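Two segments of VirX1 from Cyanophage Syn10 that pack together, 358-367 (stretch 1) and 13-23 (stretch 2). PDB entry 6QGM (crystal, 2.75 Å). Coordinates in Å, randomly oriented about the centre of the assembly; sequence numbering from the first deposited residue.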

ATOM      1  N   GLY B 358      17.899 -20.579  10.126  1.00 60.50           N
ATOM      2  CA  GLY B 358      19.160 -21.149   9.609  1.00 60.42           C
ATOM      3  C   GLY B 358      19.099 -21.523   8.134  1.00 62.79           C
ATOM      4  O   GLY B 358      19.805 -20.919   7.345  1.00 67.03           O
ATOM      5  N   LEU B 359      18.263 -22.481   7.762  1.00 68.75           N
ATOM      6  CA  LEU B 359      18.199 -23.057   6.388  1.00 71.95           C
ATOM      7  C   LEU B 359      17.356 -22.187   5.448  1.00 75.54           C
ATOM      8  O   LEU B 359      17.273 -22.568   4.252  1.00 76.39           O
ATOM      9  CB  LEU B 359      17.610 -24.477   6.445  1.00 73.89           C
ATOM     10  CG  LEU B 359      18.561 -25.588   6.894  1.00 75.01           C
ATOM     11  CD1 LEU B 359      17.993 -26.954   6.525  1.00 75.83           C
ATOM     12  CD2 LEU B 359      19.948 -25.427   6.288  1.00 75.51           C
ATOM     13  N   LEU B 360      16.764 -21.078   5.910  1.00 79.83           N
ATOM     14  CA  LEU B 360      15.807 -20.267   5.096  1.00 81.53           C
ATOM     15  C   LEU B 360      16.529 -19.704   3.868  1.00 78.01           C
ATOM     16  O   LEU B 360      16.112 -19.949   2.733  1.00 73.82           O
ATOM     17  CB  LEU B 360      15.240 -19.118   5.935  1.00 84.35           C
ATOM     18  CG  LEU B 360      14.255 -18.217   5.196  1.00 85.99           C
ATOM     19  CD1 LEU B 360      12.924 -18.940   4.996  1.00 87.62           C
ATOM     20  CD2 LEU B 360      14.052 -16.913   5.960  1.00 85.07           C
ATOM     21  N   THR B 361      17.574 -18.933   4.141  1.00 73.68           N
ATOM     22  CA  THR B 361      18.531 -18.378   3.152  1.00 72.15           C
ATOM     23  C   THR B 361      18.862 -19.450   2.095  1.00 71.16           C
ATOM     24  O   THR B 361      19.200 -19.061   0.961  1.00 69.85           O
ATOM     25  CB  THR B 361      19.729 -17.784   3.912  1.00 72.55           C
ATOM     26  OG1 THR B 361      20.634 -17.239   2.955  1.00 71.07           O
ATOM     27  CG2 THR B 361      20.448 -18.789   4.792  1.00 72.33           C
ATOM     28  N   THR B 362      18.764 -20.746   2.434  1.00 70.71           N
ATOM     29  CA  THR B 362      19.175 -21.885   1.566  1.00 68.77           C
ATOM     30  C   THR B 362      18.000 -22.386   0.706  1.00 71.20           C
ATOM     31  O   THR B 362      18.117 -22.231  -0.527  1.00 70.65           O
ATOM     32  CB  THR B 362      19.822 -23.016   2.373  1.00 65.92           C
ATOM     33  OG1 THR B 362      20.836 -22.425   3.189  1.00 62.70           O
ATOM     34  CG2 THR B 362      20.410 -24.112   1.509  1.00 63.87           C
ATOM     35  N   HIS B 363      16.943 -22.981   1.286  1.00 70.36           N
ATOM     36  CA  HIS B 363      15.887 -23.687   0.493  1.00 70.78           C
ATOM     37  C   HIS B 363      15.060 -22.672  -0.304  1.00 69.03           C
ATOM     38  O   HIS B 363      14.621 -23.041  -1.403  1.00 71.11           O
ATOM     39  CB  HIS B 363      14.995 -24.658   1.300  1.00 71.75           C
ATOM     40  CG  HIS B 363      14.476 -24.139   2.598  1.00 73.30           C
ATOM     41  ND1 HIS B 363      14.566 -24.871   3.765  1.00 75.53           N
ATOM     42  CD2 HIS B 363      13.907 -22.963   2.938  1.00 74.30           C
ATOM     43  CE1 HIS B 363      14.063 -24.176   4.765  1.00 76.63           C
ATOM     44  NE2 HIS B 363      13.652 -23.002   4.282  1.00 76.20           N
ATOM     45  N   GLU B 364      14.881 -21.444   0.197  1.00 67.27           N
ATOM     46  CA  GLU B 364      14.188 -20.355  -0.527  1.00 66.84           C
ATOM     47  C   GLU B 364      14.949 -20.065  -1.821  1.00 65.02           C
ATOM     48  O   GLU B 364      14.329 -20.110  -2.900  1.00 67.56           O
ATOM     49  CB  GLU B 364      14.052 -19.117   0.365  1.00 69.83           C
ATOM     50  CG  GLU B 364      13.623 -17.855  -0.366  1.00 71.67           C
ATOM     51  CD  GLU B 364      12.169 -17.780  -0.793  1.00 74.64           C
ATOM     52  OE1 GLU B 364      11.354 -18.698  -0.447  1.00 77.80           O
ATOM     53  OE2 GLU B 364      11.845 -16.795  -1.466  1.00 79.09           O
ATOM     54  N   ASN B 365      16.245 -19.792  -1.733  1.00 63.51           N
ATOM     55  CA  ASN B 365      17.088 -19.480  -2.921  1.00 63.54           C
ATOM     56  C   ASN B 365      17.129 -20.694  -3.859  1.00 62.52           C
ATOM     57  O   ASN B 365      17.111 -20.478  -5.079  1.00 63.93           O
ATOM     58  CB  ASN B 365      18.474 -18.974  -2.529  1.00 64.19           C
ATOM     59  CG  ASN B 365      18.428 -17.520  -2.094  1.00 68.00           C
ATOM     60  OD1 ASN B 365      17.344 -16.973  -1.894  1.00 70.19           O
ATOM     61  ND2 ASN B 365      19.584 -16.889  -1.950  1.00 66.56           N
ATOM     62  N   ILE B 366      17.155 -21.919  -3.328  1.00 58.50           N
ATOM     63  CA  ILE B 366      17.188 -23.157  -4.156  1.00 55.90           C
ATOM     64  C   ILE B 366      15.883 -23.235  -4.951  1.00 55.20           C
ATOM     65  O   ILE B 366      15.959 -23.407  -6.179  1.00 54.44           O
ATOM     66  CB  ILE B 366      17.438 -24.420  -3.309  1.00 55.56           C
ATOM     67  CG1 ILE B 366      18.859 -24.441  -2.733  1.00 55.29           C
ATOM     68  CG2 ILE B 366      17.149 -25.671  -4.130  1.00 54.39           C
ATOM     69  CD1 ILE B 366      19.117 -25.521  -1.717  1.00 54.43           C
ATOM     70  N   GLU B 367      14.737 -23.090  -4.277  1.00 56.59           N
ATOM     71  CA  GLU B 367      13.387 -23.193  -4.905  1.00 58.20           C
ATOM     72  C   GLU B 367      13.203 -22.072  -5.933  1.00 56.42           C
ATOM     73  O   GLU B 367      12.663 -22.367  -7.012  1.00 57.34           O
ATOM     74  CB  GLU B 367      12.283 -23.301  -3.864  1.00 61.48           C
ATOM     75  CG  GLU B 367      12.007 -22.096  -3.011  1.00 67.68           C
ATOM     76  CD  GLU B 367      11.103 -22.369  -1.802  1.00 71.94           C
ATOM     77  OE1 GLU B 367      11.070 -23.543  -1.314  1.00 73.63           O
ATOM     78  OE2 GLU B 367      10.435 -21.393  -1.330  1.00 75.35           O
TER
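Stretch 2 13-23: GSSGWMTAAAL

Stretch 2 lies alongside stretch 1 as a second helix running in nearly the same direction. Residues 14-23 are helical, as the phi/psi values near -60/-50 and the ladder from M18 N to S14 O (2.7 Å) through L23 N to T19 O (3.0 Å) attest; G13 precedes them at the N-cap position. In stretch 1 the helix spans 360-367. The two axes cross at -20° and approach to 10.1 Å, and the CA register advances in step along both: T362 to S15 at 6.1 Å, H363 to M18 at 7.7 Å, I366 to T19 at 6.0 Å.

The contact begins just before the first helix, at L359. Its CA-to-CB bond points sideways, yet the end of the side chain comes nearer, placing L359 CD1 4.2 Å from M18 SD and L359 CD2 4.3 Å from S14 OG. L360 and T361 make no contact. One turn on from L359, T362 points toward stretch 2 in rotamer m, and its OG1 donates a hydrogen bond to S15 OG at 3.1 Å, the only one between the stretches. T362 CG2 meanwhile lies 4.1 Å from M18 CE. H363 adds a lighter contact, CB to M18 CE at 4.2 Å, while the end of its side chain leads away. M18 therefore touches L359, T362, H363 and I366.

E364 and N365 are out of reach; I366, four residues after T362, points toward the partner and has the largest covered area, 92 Å². Its CD1 is 3.7 Å from M18 CB and 3.4 Å from T19 OG1, whereas CG2 packs at 3.4 Å against A22 CB. T19 OG1 is itself hydrogen-bonded to S15 O (2.6 Å), so this hydroxyl has a partner within its own helix. E367 points away, ending the contact.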

ATOM      1  N   GLY B  13      28.436 -28.634   2.112  1.00 71.39           N
ATOM      2  CA  GLY B  13      27.710 -28.816   3.382  1.00 66.40           C
ATOM      3  C   GLY B  13      26.301 -29.266   3.091  1.00 61.69           C
ATOM      4  O   GLY B  13      26.075 -29.829   1.979  1.00 62.11           O
ATOM      5  N   SER B  14      25.360 -28.965   3.989  1.00 60.42           N
ATOM      6  CA  SER B  14      23.902 -29.024   3.686  1.00 62.05           C
ATOM      7  C   SER B  14      23.628 -28.222   2.410  1.00 60.08           C
ATOM      8  O   SER B  14      23.137 -28.814   1.447  1.00 62.51           O
ATOM      9  CB  SER B  14      23.044 -28.540   4.840  1.00 63.99           C
ATOM     10  OG  SER B  14      23.672 -27.465   5.539  1.00 68.45           O
ATOM     11  N   SER B  15      23.990 -26.937   2.389  1.00 58.31           N
ATOM     12  CA  SER B  15      23.707 -25.983   1.288  1.00 58.09           C
ATOM     13  C   SER B  15      24.164 -26.557  -0.053  1.00 56.74           C
ATOM     14  O   SER B  15      23.382 -26.511  -1.018  1.00 57.89           O
ATOM     15  CB  SER B  15      24.317 -24.637   1.562  1.00 59.21           C
ATOM     16  OG  SER B  15      23.479 -23.859   2.416  1.00 59.65           O
ATOM     17  N   GLY B  16      25.385 -27.081  -0.121  1.00 56.83           N
ATOM     18  CA  GLY B  16      25.961 -27.607  -1.362  1.00 56.69           C
ATOM     19  C   GLY B  16      25.135 -28.755  -1.891  1.00 57.87           C
ATOM     20  O   GLY B  16      24.734 -28.717  -3.071  1.00 61.25           O
ATOM     21  N   TRP B  17      24.874 -29.750  -1.042  1.00 56.55           N
ATOM     22  CA  TRP B  17      24.207 -31.010  -1.442  1.00 55.95           C
ATOM     23  C   TRP B  17      22.698 -30.807  -1.570  1.00 57.13           C
ATOM     24  O   TRP B  17      22.089 -31.481  -2.413  1.00 63.24           O
ATOM     25  CB  TRP B  17      24.573 -32.108  -0.455  1.00 55.59           C
ATOM     26  CG  TRP B  17      26.000 -32.514  -0.612  1.00 55.37           C
ATOM     27  CD1 TRP B  17      27.004 -32.391   0.293  1.00 55.81           C
ATOM     28  CD2 TRP B  17      26.584 -33.066  -1.798  1.00 56.46           C
ATOM     29  NE1 TRP B  17      28.170 -32.867  -0.238  1.00 58.17           N
ATOM     30  CE2 TRP B  17      27.947 -33.276  -1.522  1.00 57.54           C
ATOM     31  CE3 TRP B  17      26.085 -33.412  -3.060  1.00 57.39           C
ATOM     32  CZ2 TRP B  17      28.818 -33.802  -2.469  1.00 59.02           C
ATOM     33  CZ3 TRP B  17      26.947 -33.941  -3.994  1.00 58.67           C
ATOM     34  CH2 TRP B  17      28.295 -34.129  -3.700  1.00 59.75           C
ATOM     35  N   MET B  18      22.117 -29.909  -0.780  1.00 57.54           N
ATOM     36  CA  MET B  18      20.698 -29.508  -0.916  1.00 57.64           C
ATOM     37  C   MET B  18      20.494 -28.921  -2.316  1.00 58.54           C
ATOM     38  O   MET B  18      19.514 -29.311  -2.977  1.00 60.11           O
ATOM     39  CB  MET B  18      20.291 -28.516   0.180  1.00 57.62           C
ATOM     40  CG  MET B  18      20.034 -29.184   1.494  1.00 58.27           C
ATOM     41  SD  MET B  18      19.688 -28.018   2.834  1.00 65.34           S
ATOM     42  CE  MET B  18      18.098 -27.368   2.327  1.00 65.10           C
ATOM     43  N   THR B  19      21.420 -28.076  -2.766  1.00 60.08           N
ATOM     44  CA  THR B  19      21.410 -27.437  -4.112  1.00 60.24           C
ATOM     45  C   THR B  19      21.634 -28.522  -5.182  1.00 61.62           C
ATOM     46  O   THR B  19      20.823 -28.601  -6.130  1.00 61.17           O
ATOM     47  CB  THR B  19      22.441 -26.301  -4.187  1.00 59.71           C
ATOM     48  OG1 THR B  19      22.214 -25.417  -3.092  1.00 55.82           O
ATOM     49  CG2 THR B  19      22.365 -25.526  -5.478  1.00 59.49           C
ATOM     50  N   ALA B  20      22.670 -29.346  -5.030  1.00 62.28           N
ATOM     51  CA  ALA B  20      23.007 -30.426  -5.990  1.00 64.25           C
ATOM     52  C   ALA B  20      21.808 -31.372  -6.167  1.00 62.10           C
ATOM     53  O   ALA B  20      21.449 -31.644  -7.323  1.00 61.78           O
ATOM     54  CB  ALA B  20      24.243 -31.172  -5.541  1.00 64.88           C
ATOM     55  N   ALA B  21      21.209 -31.842  -5.068  1.00 60.71           N
ATOM     56  CA  ALA B  21      20.071 -32.797  -5.054  1.00 59.57           C
ATOM     57  C   ALA B  21      18.867 -32.185  -5.781  1.00 60.36           C
ATOM     58  O   ALA B  21      18.380 -32.808  -6.743  1.00 61.62           O
ATOM     59  CB  ALA B  21      19.715 -33.169  -3.639  1.00 57.55           C
ATOM     60  N   ALA B  22      18.422 -31.000  -5.341  1.00 59.27           N
ATOM     61  CA  ALA B  22      17.278 -30.242  -5.914  1.00 59.09           C
ATOM     62  C   ALA B  22      17.460 -30.063  -7.423  1.00 59.99           C
ATOM     63  O   ALA B  22      16.561 -30.458  -8.175  1.00 60.51           O
ATOM     64  CB  ALA B  22      17.140 -28.909  -5.232  1.00 57.97           C
ATOM     65  N   LEU B  23      18.593 -29.499  -7.845  1.00 60.32           N
ATOM     66  CA  LEU B  23      18.897 -29.227  -9.275  1.00 61.80           C
ATOM     67  C   LEU B  23      18.922 -30.548 -10.054  1.00 62.24           C
ATOM     68  O   LEU B  23      18.310 -30.597 -11.135  1.00 63.89           O
ATOM     69  CB  LEU B  23      20.227 -28.470  -9.380  1.00 63.18           C
ATOM     70  CG  LEU B  23      20.175 -26.993  -8.954  1.00 63.99           C
ATOM     71  CD1 LEU B  23      21.505 -26.284  -9.204  1.00 64.98           C
ATOM     72  CD2 LEU B  23      19.060 -26.239  -9.660  1.00 63.34           C
TER